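PDB 4H41: putative alpha-L-fucosidase from Bacteroides thetaiotaomicron, which probably hydrolyses alpha-L-fucosyl linkages in host glycans, although its activity is not established. Local coordinates for residues N29-D40 with K301-E312; M82-L90 with Y141-Y150. All coordinates share one frame; numbering follows the deposited sequence.

In the fold
Both contacts belong to one eight-stranded parallel barrel, and they lie on opposite sides of the chain's centre, about 30 Å apart between centres. Interaction 1 is a buried one: strand 34-39 pairs with strand 307-310, the first strand with the eighth, so residues far apart in sequence close the barrel. Interaction 2 lies farther out and is only partly buried, fastening the loop after strand 81-82 and the start of helix 87-91 to helix 136-151. The two share no secondary-structure element. Parallel backbone bonds and aliphatic packing carry the first, whereas the second is made almost wholly by side chains, with a glutamate and four tyrosines prominent.

Interaction 1. Residues N29-D40 with K301-E312; sequences NNGLKITGTFLD and KRAGYDKAITFE
Strands 34-39 and 307-310 run parallel, with their axes 30° apart and 4.5 Å at closest approach, and backbone bonds join them: Thr35 N gives a hydrogen bond to Ala308 O (2.9 Å), Thr310 N to Gly36 O, and Phe38 N to Thr310 O (3.0 Å). Gly36 suits its place because Ile309 CG2 lies 3.9 Å from Gly36 CA, on the side where a side chain would stand. Ile34 CG2 meets Thr310 CG2 at 3.7 Å, the two side chains crossing at about a right angle. Nearer the N-terminal end of the pairing, Leu32 sets CG beside the small Ala308 CB and rests CD2 on Tyr305 CB.

Lys307 reaches Thr35 by bending at its last torsion (chi4 61°), which brings NZ to Thr35 OG1 at 2.8 Å; the same ammonium forms a salt bridge with Asp69. A water bridges Lys33 O, Thr35 OG1 and Ala308 N. Farther out, the extended Lys301 lies along the backbone of Asn30 and Gly31; its NZ donates to waters held by Asn29, Asn30 and Gly31, and bonds Asn29 O only weakly.

At the other end Phe38 CE2 touches Ile309 CD1 (3.6 Å), while Phe38 CB packs on Phe311 CD2. The carboxylate of Asp40 stands at the edge of the Phe311 ring, their planes 81° apart. Glu312 OE2 accepts from Asp40 N (2.8 Å), from the anti side but tilted out of the carboxylate plane.

Backbone bonds thus set the register that closes the TIM barrel, and further bonds, Asp40 OD2 with Ser43 and Glu312 OE1 with His315, hold the two carboxylates beyond it.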
loop_
_atom_site.group_PDB
_atom_site.type_symbol
_atom_site.label_atom_id
_atom_site.label_comp_id
_atom_site.label_asym_id
_atom_site.label_seq_id
_atom_site.Cartn_x
_atom_site.Cartn_y
_atom_site.Cartn_z
ATOM N N ASN B 29 -15.080 9.666 25.850
ATOM C CA ASN B 29 -14.765 8.511 26.716
ATOM C C ASN B 29 -15.954 7.585 26.851
ATOM O O ASN B 29 -16.282 7.151 27.941
ATOM C CB ASN B 29 -14.294 8.974 28.120
ATOM C CG ASN B 29 -13.740 7.825 28.936
ATOM O OD1 ASN B 29 -13.237 6.832 28.372
ATOM N ND2 ASN B 29 -13.874 7.901 30.248
ATOM N N ASN B 30 -16.570 7.224 25.733
ATOM C CA ASN B 30 -17.791 6.425 25.752
ATOM C C ASN B 30 -17.595 5.081 25.091
ATOM O O ASN B 30 -18.561 4.438 24.729
ATOM C CB ASN B 30 -18.893 7.263 25.081
ATOM C CG ASN B 30 -20.283 6.673 25.143
ATOM O OD1 ASN B 30 -20.695 6.119 26.153
ATOM N ND2 ASN B 30 -21.074 6.897 24.121
ATOM N N GLY B 31 -16.351 4.603 25.050
ATOM C CA GLY B 31 -16.002 3.290 24.539
ATOM C C GLY B 31 -15.026 2.643 25.500
ATOM O O GLY B 31 -14.461 3.274 26.381
ATOM N N LEU B 32 -14.821 1.400 25.338
ATOM C CA LEU B 32 -13.887 0.664 26.159
ATOM C C LEU B 32 -12.486 1.012 25.707
ATOM O O LEU B 32 -12.183 0.884 24.520
ATOM C CB LEU B 32 -14.192 -0.825 25.991
ATOM C CG LEU B 32 -13.383 -1.833 26.767
ATOM C CD1 LEU B 32 -13.379 -1.537 28.249
ATOM C CD2 LEU B 32 -13.929 -3.203 26.521
ATOM N N LYS B 33 -11.622 1.430 26.626
ATOM C CA LYS B 33 -10.260 1.787 26.244
ATOM C C LYS B 33 -9.480 0.551 25.887
ATOM O O LYS B 33 -9.643 -0.495 26.555
ATOM C CB LYS B 33 -9.552 2.517 27.376
ATOM C CG LYS B 33 -10.158 3.885 27.680
ATOM C CD LYS B 33 -9.502 4.530 28.923
ATOM C CE LYS B 33 -10.262 5.737 29.431
ATOM N NZ LYS B 33 -9.904 6.092 30.842
ATOM N N ILE B 34 -8.525 0.705 24.953
ATOM C CA ILE B 34 -7.608 -0.380 24.556
ATOM C C ILE B 34 -6.512 -0.472 25.616
ATOM O O ILE B 34 -5.800 0.505 25.864
ATOM C CB ILE B 34 -7.054 -0.122 23.123
ATOM C CG1 ILE B 34 -8.187 -0.342 22.097
ATOM C CG2 ILE B 34 -5.897 -1.078 22.811
ATOM C CD1 ILE B 34 -7.924 0.239 20.783
ATOM N N THR B 35 -6.405 -1.596 26.272
ATOM C CA THR B 35 -5.402 -1.784 27.316
ATOM C C THR B 35 -4.454 -2.949 27.007
ATOM O O THR B 35 -3.610 -3.276 27.822
ATOM C CB THR B 35 -6.060 -1.961 28.687
ATOM O OG1 THR B 35 -6.882 -3.127 28.634
ATOM C CG2 THR B 35 -6.811 -0.706 29.145
ATOM N N GLY B 36 -4.555 -3.514 25.823
ATOM C CA GLY B 36 -3.634 -4.530 25.351
ATOM C C GLY B 36 -3.406 -4.435 23.869
ATOM O O GLY B 36 -4.242 -3.908 23.118
ATOM N N THR B 37 -2.219 -4.904 23.409
ATOM C CA THR B 37 -1.955 -4.975 21.993
ATOM C C THR B 37 -1.189 -6.210 21.677
ATOM O O THR B 37 -0.363 -6.670 22.481
ATOM C CB THR B 37 -1.200 -3.741 21.458
ATOM O OG1 THR B 37 -1.063 -3.852 20.030
ATOM C CG2 THR B 37 0.137 -3.551 22.096
ATOM N N PHE B 38 -1.455 -6.740 20.488
ATOM C CA PHE B 38 -0.591 -7.736 19.907
ATOM C C PHE B 38 0.695 -7.073 19.515
ATOM O O PHE B 38 0.760 -5.851 19.295
ATOM C CB PHE B 38 -1.197 -8.419 18.697
ATOM C CG PHE B 38 -2.306 -9.363 19.086
ATOM C CD1 PHE B 38 -2.024 -10.660 19.503
ATOM C CD2 PHE B 38 -3.627 -8.947 19.087
ATOM C CE1 PHE B 38 -3.047 -11.542 19.835
ATOM C CE2 PHE B 38 -4.661 -9.834 19.437
ATOM C CZ PHE B 38 -4.361 -11.119 19.829
ATOM N N LEU B 39 1.713 -7.895 19.429
ATOM C CA LEU B 39 3.034 -7.611 18.897
ATOM C C LEU B 39 3.074 -8.524 17.700
ATOM O O LEU B 39 3.123 -9.738 17.894
ATOM C CB LEU B 39 4.141 -7.930 19.927
ATOM C CG LEU B 39 4.027 -7.292 21.297
ATOM C CD1 LEU B 39 4.953 -7.982 22.268
ATOM C CD2 LEU B 39 4.289 -5.819 21.226
ATOM N N ASP B 40 3.068 -7.991 16.467
ATOM C CA ASP B 40 2.892 -8.800 15.275
ATOM C C ASP B 40 4.156 -9.512 14.828
ATOM O O ASP B 40 4.730 -9.209 13.780
ATOM C CB ASP B 40 2.325 -7.950 14.141
ATOM C CG ASP B 40 1.885 -8.784 12.949
ATOM O OD1 ASP B 40 1.429 -9.934 13.157
ATOM O OD2 ASP B 40 1.975 -8.277 11.820
ATOM N N LYS B 301 -18.293 -1.365 25.059
ATOM C CA LYS B 301 -18.676 -0.783 26.343
ATOM C C LYS B 301 -20.187 -0.974 26.596
ATOM O O LYS B 301 -20.567 -1.309 27.716
ATOM C CB LYS B 301 -18.321 0.676 26.440
ATOM C CG LYS B 301 -18.421 1.206 27.869
ATOM C CD LYS B 301 -17.935 2.648 28.011
ATOM C CE LYS B 301 -17.870 3.104 29.449
ATOM N NZ LYS B 301 -17.311 4.503 29.560
ATOM N N ARG B 302 -21.037 -0.780 25.580
ATOM C CA ARG B 302 -22.490 -0.997 25.742
ATOM C C ARG B 302 -22.796 -2.441 26.125
ATOM O O ARG B 302 -23.750 -2.693 26.849
ATOM C CB ARG B 302 -23.262 -0.681 24.463
ATOM C CG ARG B 302 -23.404 0.794 24.141
ATOM C CD ARG B 302 -24.483 1.011 23.091
ATOM N NE ARG B 302 -24.156 0.427 21.795
ATOM C CZ ARG B 302 -23.419 0.994 20.843
ATOM N NH1 ARG B 302 -22.912 2.206 21.014
ATOM N NH2 ARG B 302 -23.229 0.378 19.696
ATOM N N ALA B 303 -22.034 -3.392 25.599
ATOM C CA ALA B 303 -22.246 -4.817 25.893
ATOM C C ALA B 303 -21.590 -5.257 27.199
ATOM O O ALA B 303 -21.746 -6.406 27.583
ATOM C CB ALA B 303 -21.731 -5.651 24.750
ATOM N N GLY B 304 -20.858 -4.379 27.883
ATOM C CA GLY B 304 -20.245 -4.726 29.153
ATOM C C GLY B 304 -18.983 -5.569 29.049
ATOM O O GLY B 304 -18.674 -6.327 29.958
ATOM N N TYR B 305 -18.193 -5.396 27.991
ATOM C CA TYR B 305 -16.973 -6.178 27.824
ATOM C C TYR B 305 -15.933 -5.854 28.885
ATOM O O TYR B 305 -15.888 -4.741 29.388
ATOM C CB TYR B 305 -16.404 -5.953 26.440
ATOM C CG TYR B 305 -17.005 -6.816 25.368
ATOM C CD1 TYR B 305 -18.374 -7.067 25.323
ATOM C CD2 TYR B 305 -16.222 -7.316 24.339
ATOM C CE1 TYR B 305 -18.923 -7.897 24.349
ATOM C CE2 TYR B 305 -16.769 -8.086 23.322
ATOM C CZ TYR B 305 -18.121 -8.395 23.342
ATOM O OH TYR B 305 -18.654 -9.222 22.391
ATOM N N ASP B 306 -15.091 -6.820 29.209
ATOM C CA ASP B 306 -14.098 -6.725 30.274
ATOM C C ASP B 306 -12.849 -6.047 29.849
ATOM O O ASP B 306 -12.203 -5.478 30.698
ATOM C CB ASP B 306 -13.722 -8.146 30.798
ATOM C CG ASP B 306 -14.927 -8.925 31.230
ATOM O OD1 ASP B 306 -15.738 -8.370 31.982
ATOM O OD2 ASP B 306 -15.130 -10.032 30.710
ATOM N N LYS B 307 -12.408 -6.237 28.609
ATOM C CA LYS B 307 -11.160 -5.664 28.127
ATOM C C LYS B 307 -11.156 -5.506 26.639
ATOM O O LYS B 307 -11.774 -6.293 25.913
ATOM C CB LYS B 307 -9.962 -6.581 28.523
ATOM C CG LYS B 307 -8.562 -5.955 28.393
ATOM C CD LYS B 307 -7.461 -6.991 28.732
ATOM C CE LYS B 307 -6.053 -6.435 28.840
ATOM N NZ LYS B 307 -5.918 -5.420 29.907
ATOM N N ALA B 308 -10.451 -4.471 26.158
ATOM C CA ALA B 308 -10.235 -4.299 24.716
ATOM C C ALA B 308 -8.746 -4.416 24.452
ATOM O O ALA B 308 -7.928 -3.778 25.116
ATOM C CB ALA B 308 -10.768 -2.978 24.203
ATOM N N ILE B 309 -8.401 -5.233 23.488
ATOM C CA ILE B 309 -7.036 -5.354 22.989
ATOM C C ILE B 309 -7.107 -4.967 21.518
ATOM O O ILE B 309 -8.203 -4.868 20.969
ATOM C CB ILE B 309 -6.426 -6.756 23.238
ATOM C CG1 ILE B 309 -7.098 -7.840 22.353
ATOM C CG2 ILE B 309 -6.510 -7.099 24.739
ATOM C CD1 ILE B 309 -6.451 -9.230 22.481
ATOM N N THR B 310 -5.964 -4.786 20.850
ATOM C CA THR B 310 -5.989 -4.477 19.432
ATOM C C THR B 310 -4.911 -5.201 18.670
ATOM O O THR B 310 -3.792 -5.369 19.161
ATOM C CB THR B 310 -5.822 -2.926 19.213
ATOM O OG1 THR B 310 -5.985 -2.588 17.828
ATOM C CG2 THR B 310 -4.451 -2.393 19.663
ATOM N N PHE B 311 -5.255 -5.592 17.462
ATOM C CA PHE B 311 -4.315 -5.914 16.388
ATOM C C PHE B 311 -4.338 -4.642 15.528
ATOM O O PHE B 311 -5.338 -4.395 14.859
ATOM C CB PHE B 311 -4.692 -7.162 15.600
ATOM C CG PHE B 311 -3.594 -7.560 14.643
ATOM C CD1 PHE B 311 -3.456 -6.926 13.421
ATOM C CD2 PHE B 311 -2.597 -8.443 15.040
ATOM C CE1 PHE B 311 -2.377 -7.183 12.597
ATOM C CE2 PHE B 311 -1.521 -8.721 14.203
ATOM C CZ PHE B 311 -1.423 -8.096 12.981
ATOM N N GLU B 312 -3.305 -3.797 15.538
ATOM C CA GLU B 312 -2.033 -3.923 16.248
ATOM C C GLU B 312 -1.475 -2.541 16.453
ATOM O O GLU B 312 -1.433 -1.766 15.496
ATOM C CB GLU B 312 -1.049 -4.778 15.425
ATOM C CG GLU B 312 0.213 -5.151 16.186
ATOM C CD GLU B 312 1.556 -4.753 15.592
ATOM O OE1 GLU B 312 1.575 -3.858 14.722
ATOM O OE2 GLU B 312 2.595 -5.310 16.018
HETATM O O HOH W 1 -14.677 4.499 28.708
HETATM O O HOH W 2 -19.795 5.826 28.835
HETATM O O HOH W 3 -9.545 -2.508 28.108
#

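Interaction 2. Residues M82-L90 with Y141-Y150; sequences MTYPSPYLL and YVIDEVWKMY
Glu145 reaches from helix 136-151 and binds three donors of the facing segment through its two carboxylate oxygens. OE2 accepts from Tyr84 OH at 2.6 Å, on the anti lone pair, and from Ser86 OG, at a separation so short that its exact length is doubtful; OE1 takes Tyr88 N on its syn lone pair (3.2 Å). Glutamate suits this place: with CG between the backbone N and the carbonyl carbon (chi1 69°), the chain runs straight on and carries the carboxylate across to both hydroxyls and the first turn of helix 87-91. Ser86, the N-cap of that helix, is held in turn by Leu89 N, which donates to Ser86 OG at 2.8 Å.

Aromatic pairs pack beyond the carboxylate. Tyr88 and Tyr141 form an offset stack, planes only 3° apart and centroids at 4.3 Å, with Tyr141 CB over the centre of the Tyr88 face. Tyr150 turns its edge to the face of Tyr84 in an offset edge-to-face pair, planes at 90°, and Val146 CG2 presses on Tyr84 CZ at 3.3 Å. Selenomethionine Met149 adds a Met-aromatic contact at the Tyr84 edge.

Outward, Asp138 and Asp100 bind the hydroxyls of Tyr88 and Tyr150. Helix 101-111 packs on Tyr84 and Tyr150 through Val102, strand 157-162 meets Val146 through Phe157, and Ile25 of a second subunit touches Pro85.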
loop_
_atom_site.group_PDB
_atom_site.type_symbol
_atom_site.label_atom_id
_atom_site.label_comp_id
_atom_site.label_asym_id
_atom_site.label_seq_id
_atom_site.Cartn_x
_atom_site.Cartn_y
_atom_site.Cartn_z
HETATM N N MSE B 82 10.900 -18.150 13.352
HETATM C CA MSE B 82 10.729 -18.180 14.794
HETATM C C MSE B 82 11.182 -16.862 15.416
HETATM O O MSE B 82 11.935 -16.092 14.824
HETATM C CB MSE B 82 11.464 -19.363 15.425
HETATM C CG MSE B 82 12.967 -19.270 15.296
HETATM SE SE MSE B 82 13.907 -20.848 15.958
HETATM C CE MSE B 82 13.730 -21.954 14.464
ATOM N N THR B 83 10.717 -16.637 16.641
ATOM C CA THR B 83 10.973 -15.415 17.401
ATOM C C THR B 83 12.040 -15.570 18.463
ATOM O O THR B 83 12.381 -14.587 19.117
ATOM C CB THR B 83 9.672 -14.962 18.084
ATOM O OG1 THR B 83 9.251 -15.939 19.029
ATOM C CG2 THR B 83 8.580 -14.648 17.101
ATOM N N TYR B 84 12.508 -16.787 18.708
ATOM C CA TYR B 84 13.525 -17.048 19.731
ATOM C C TYR B 84 14.346 -18.286 19.295
ATOM O O TYR B 84 13.864 -19.039 18.442
ATOM C CB TYR B 84 12.853 -17.257 21.098
ATOM C CG TYR B 84 12.111 -18.569 21.225
ATOM C CD1 TYR B 84 10.849 -18.734 20.669
ATOM C CD2 TYR B 84 12.678 -19.651 21.890
ATOM C CE1 TYR B 84 10.181 -19.952 20.742
ATOM C CE2 TYR B 84 12.003 -20.865 22.001
ATOM C CZ TYR B 84 10.723 -20.988 21.480
ATOM O OH TYR B 84 10.092 -22.204 21.468
ATOM N N PRO B 85 15.526 -18.535 19.897
ATOM C CA PRO B 85 16.375 -19.652 19.442
ATOM C C PRO B 85 15.906 -20.976 20.024
ATOM O O PRO B 85 16.494 -21.496 20.964
ATOM C CB PRO B 85 17.775 -19.252 19.922
ATOM C CG PRO B 85 17.529 -18.436 21.129
ATOM C CD PRO B 85 16.228 -17.706 20.894
ATOM N N SER B 86 14.812 -21.494 19.470
ATOM C CA SER B 86 14.179 -22.734 19.919
ATOM C C SER B 86 15.019 -23.963 19.617
ATOM O O SER B 86 15.107 -24.336 18.454
ATOM C CB SER B 86 12.827 -22.900 19.221
ATOM O OG SER B 86 12.307 -24.215 19.341
ATOM N N PRO B 87 15.553 -24.697 20.622
ATOM C CA PRO B 87 16.289 -25.928 20.296
ATOM C C PRO B 87 15.424 -26.914 19.503
ATOM O O PRO B 87 15.892 -27.500 18.543
ATOM C CB PRO B 87 16.676 -26.496 21.679
ATOM C CG PRO B 87 16.662 -25.329 22.569
ATOM C CD PRO B 87 15.588 -24.423 22.069
ATOM N N TYR B 88 14.135 -27.019 19.831
ATOM C CA TYR B 88 13.242 -27.942 19.125
ATOM C C TYR B 88 13.018 -27.534 17.667
ATOM O O TYR B 88 13.185 -28.369 16.782
ATOM C CB TYR B 88 11.895 -28.049 19.860
ATOM C CG TYR B 88 10.862 -28.859 19.107
ATOM C CD1 TYR B 88 10.920 -30.242 19.084
ATOM C CD2 TYR B 88 9.824 -28.238 18.422
ATOM C CE1 TYR B 88 9.964 -30.993 18.404
ATOM C CE2 TYR B 88 8.887 -28.975 17.708
ATOM C CZ TYR B 88 8.949 -30.355 17.715
ATOM O OH TYR B 88 8.005 -31.107 17.056
ATOM N N LEU B 89 12.611 -26.276 17.413
ATOM C CA LEU B 89 12.320 -25.837 16.049
ATOM C C LEU B 89 13.587 -25.809 15.192
ATOM O O LEU B 89 13.526 -26.151 14.020
ATOM C CB LEU B 89 11.634 -24.472 16.043
ATOM C CG LEU B 89 10.238 -24.410 16.705
ATOM C CD1 LEU B 89 9.732 -22.997 16.772
ATOM C CD2 LEU B 89 9.217 -25.298 15.971
ATOM N N LEU B 90 14.744 -25.516 15.789
ATOM C CA LEU B 90 16.004 -25.563 15.045
ATOM C C LEU B 90 16.313 -26.999 14.602
ATOM O O LEU B 90 16.757 -27.208 13.469
ATOM C CB LEU B 90 17.152 -25.006 15.887
ATOM C CG LEU B 90 17.135 -23.487 16.044
ATOM C CD1 LEU B 90 18.064 -23.060 17.186
ATOM C CD2 LEU B 90 17.525 -22.784 14.727
ATOM N N TYR B 141 6.357 -29.362 22.659
ATOM C CA TYR B 141 7.781 -29.095 22.858
ATOM C C TYR B 141 8.036 -27.628 23.099
ATOM O O TYR B 141 8.849 -27.296 23.951
ATOM C CB TYR B 141 8.591 -29.553 21.647
ATOM C CG TYR B 141 8.527 -31.042 21.456
ATOM C CD1 TYR B 141 9.414 -31.889 22.115
ATOM C CD2 TYR B 141 7.540 -31.617 20.671
ATOM C CE1 TYR B 141 9.352 -33.270 21.949
ATOM C CE2 TYR B 141 7.453 -32.994 20.512
ATOM C CZ TYR B 141 8.358 -33.822 21.159
ATOM O OH TYR B 141 8.268 -35.185 21.003
ATOM N N VAL B 142 7.346 -26.743 22.357
ATOM C CA VAL B 142 7.517 -25.295 22.495
ATOM C C VAL B 142 7.116 -24.840 23.888
ATOM O O VAL B 142 7.879 -24.109 24.526
ATOM C CB VAL B 142 6.753 -24.522 21.393
ATOM C CG1 VAL B 142 6.657 -23.020 21.707
ATOM C CG2 VAL B 142 7.402 -24.744 20.015
ATOM N N ILE B 143 5.911 -25.208 24.338
ATOM C CA ILE B 143 5.462 -24.848 25.679
ATOM C C ILE B 143 6.487 -25.306 26.731
ATOM O O ILE B 143 6.850 -24.514 27.586
ATOM C CB ILE B 143 4.049 -25.418 25.962
ATOM C CG1 ILE B 143 3.000 -24.736 25.033
ATOM C CG2 ILE B 143 3.641 -25.237 27.455
ATOM C CD1 ILE B 143 1.644 -25.554 24.877
ATOM N N ASP B 144 6.951 -26.547 26.658
ATOM C CA ASP B 144 7.907 -27.103 27.634
ATOM C C ASP B 144 9.220 -26.289 27.682
ATOM O O ASP B 144 9.625 -25.841 28.752
ATOM C CB ASP B 144 8.218 -28.552 27.306
ATOM C CG ASP B 144 9.382 -29.114 28.125
ATOM O OD1 ASP B 144 9.258 -29.164 29.378
ATOM O OD2 ASP B 144 10.461 -29.405 27.517
ATOM N N GLU B 145 9.805 -26.000 26.530
ATOM C CA GLU B 145 11.112 -25.311 26.511
ATOM C C GLU B 145 10.972 -23.835 26.864
ATOM O O GLU B 145 11.813 -23.292 27.570
ATOM C CB GLU B 145 11.855 -25.521 25.162
ATOM C CG GLU B 145 11.231 -24.849 23.974
ATOM C CD GLU B 145 11.905 -25.061 22.632
ATOM O OE1 GLU B 145 12.684 -26.024 22.461
ATOM O OE2 GLU B 145 11.594 -24.267 21.721
ATOM N N VAL B 146 9.889 -23.207 26.440
ATOM C CA VAL B 146 9.649 -21.806 26.716
ATOM C C VAL B 146 9.386 -21.559 28.211
ATOM O O VAL B 146 9.853 -20.558 28.735
ATOM C CB VAL B 146 8.520 -21.292 25.795
ATOM C CG1 VAL B 146 7.842 -20.078 26.359
ATOM C CG2 VAL B 146 9.101 -21.018 24.410
ATOM N N TRP B 147 8.679 -22.434 28.897
ATOM C CA TRP B 147 8.515 -22.276 30.350
ATOM C C TRP B 147 9.884 -22.339 31.043
ATOM O O TRP B 147 10.191 -21.521 31.906
ATOM C CB TRP B 147 7.594 -23.338 30.964
ATOM C CG TRP B 147 7.342 -23.045 32.413
ATOM C CD1 TRP B 147 7.876 -23.698 33.494
ATOM C CD2 TRP B 147 6.700 -21.874 32.931
ATOM N NE1 TRP B 147 7.535 -23.044 34.658
ATOM C CE2 TRP B 147 6.802 -21.927 34.341
ATOM C CE3 TRP B 147 5.962 -20.834 32.346
ATOM C CZ2 TRP B 147 6.282 -20.922 35.161
ATOM C CZ3 TRP B 147 5.471 -19.831 33.162
ATOM C CH2 TRP B 147 5.597 -19.904 34.553
ATOM N N LYS B 148 10.724 -23.276 30.621
ATOM C CA LYS B 148 12.047 -23.439 31.229
ATOM C C LYS B 148 12.994 -22.305 30.887
ATOM O O LYS B 148 13.710 -21.826 31.760
ATOM C CB LYS B 148 12.672 -24.768 30.804
ATOM C CG LYS B 148 11.954 -25.965 31.435
ATOM C CD LYS B 148 12.294 -27.284 30.741
HETATM N N MSE B 149 12.993 -21.874 29.627
HETATM C CA MSE B 149 13.919 -20.844 29.145
HETATM C C MSE B 149 13.496 -19.430 29.551
HETATM O O MSE B 149 14.349 -18.602 29.826
HETATM C CB MSE B 149 14.026 -20.914 27.616
HETATM C CG MSE B 149 14.724 -22.176 27.102
HETATM SE SE MSE B 149 14.432 -22.345 25.137
HETATM C CE MSE B 149 15.629 -20.874 24.605
ATOM N N TYR B 150 12.194 -19.162 29.584
ATOM C CA TYR B 150 11.664 -17.818 29.840
ATOM C C TYR B 150 10.677 -17.720 31.013
ATOM O O TYR B 150 10.809 -16.813 31.820
ATOM C CB TYR B 150 10.961 -17.304 28.558
ATOM C CG TYR B 150 11.883 -17.275 27.362
ATOM C CD1 TYR B 150 12.829 -16.265 27.211
ATOM C CD2 TYR B 150 11.780 -18.225 26.351
ATOM C CE1 TYR B 150 13.749 -16.287 26.165
ATOM C CE2 TYR B 150 12.693 -18.256 25.298
ATOM C CZ TYR B 150 13.644 -17.255 25.185
ATOM O OH TYR B 150 14.533 -17.288 24.168
#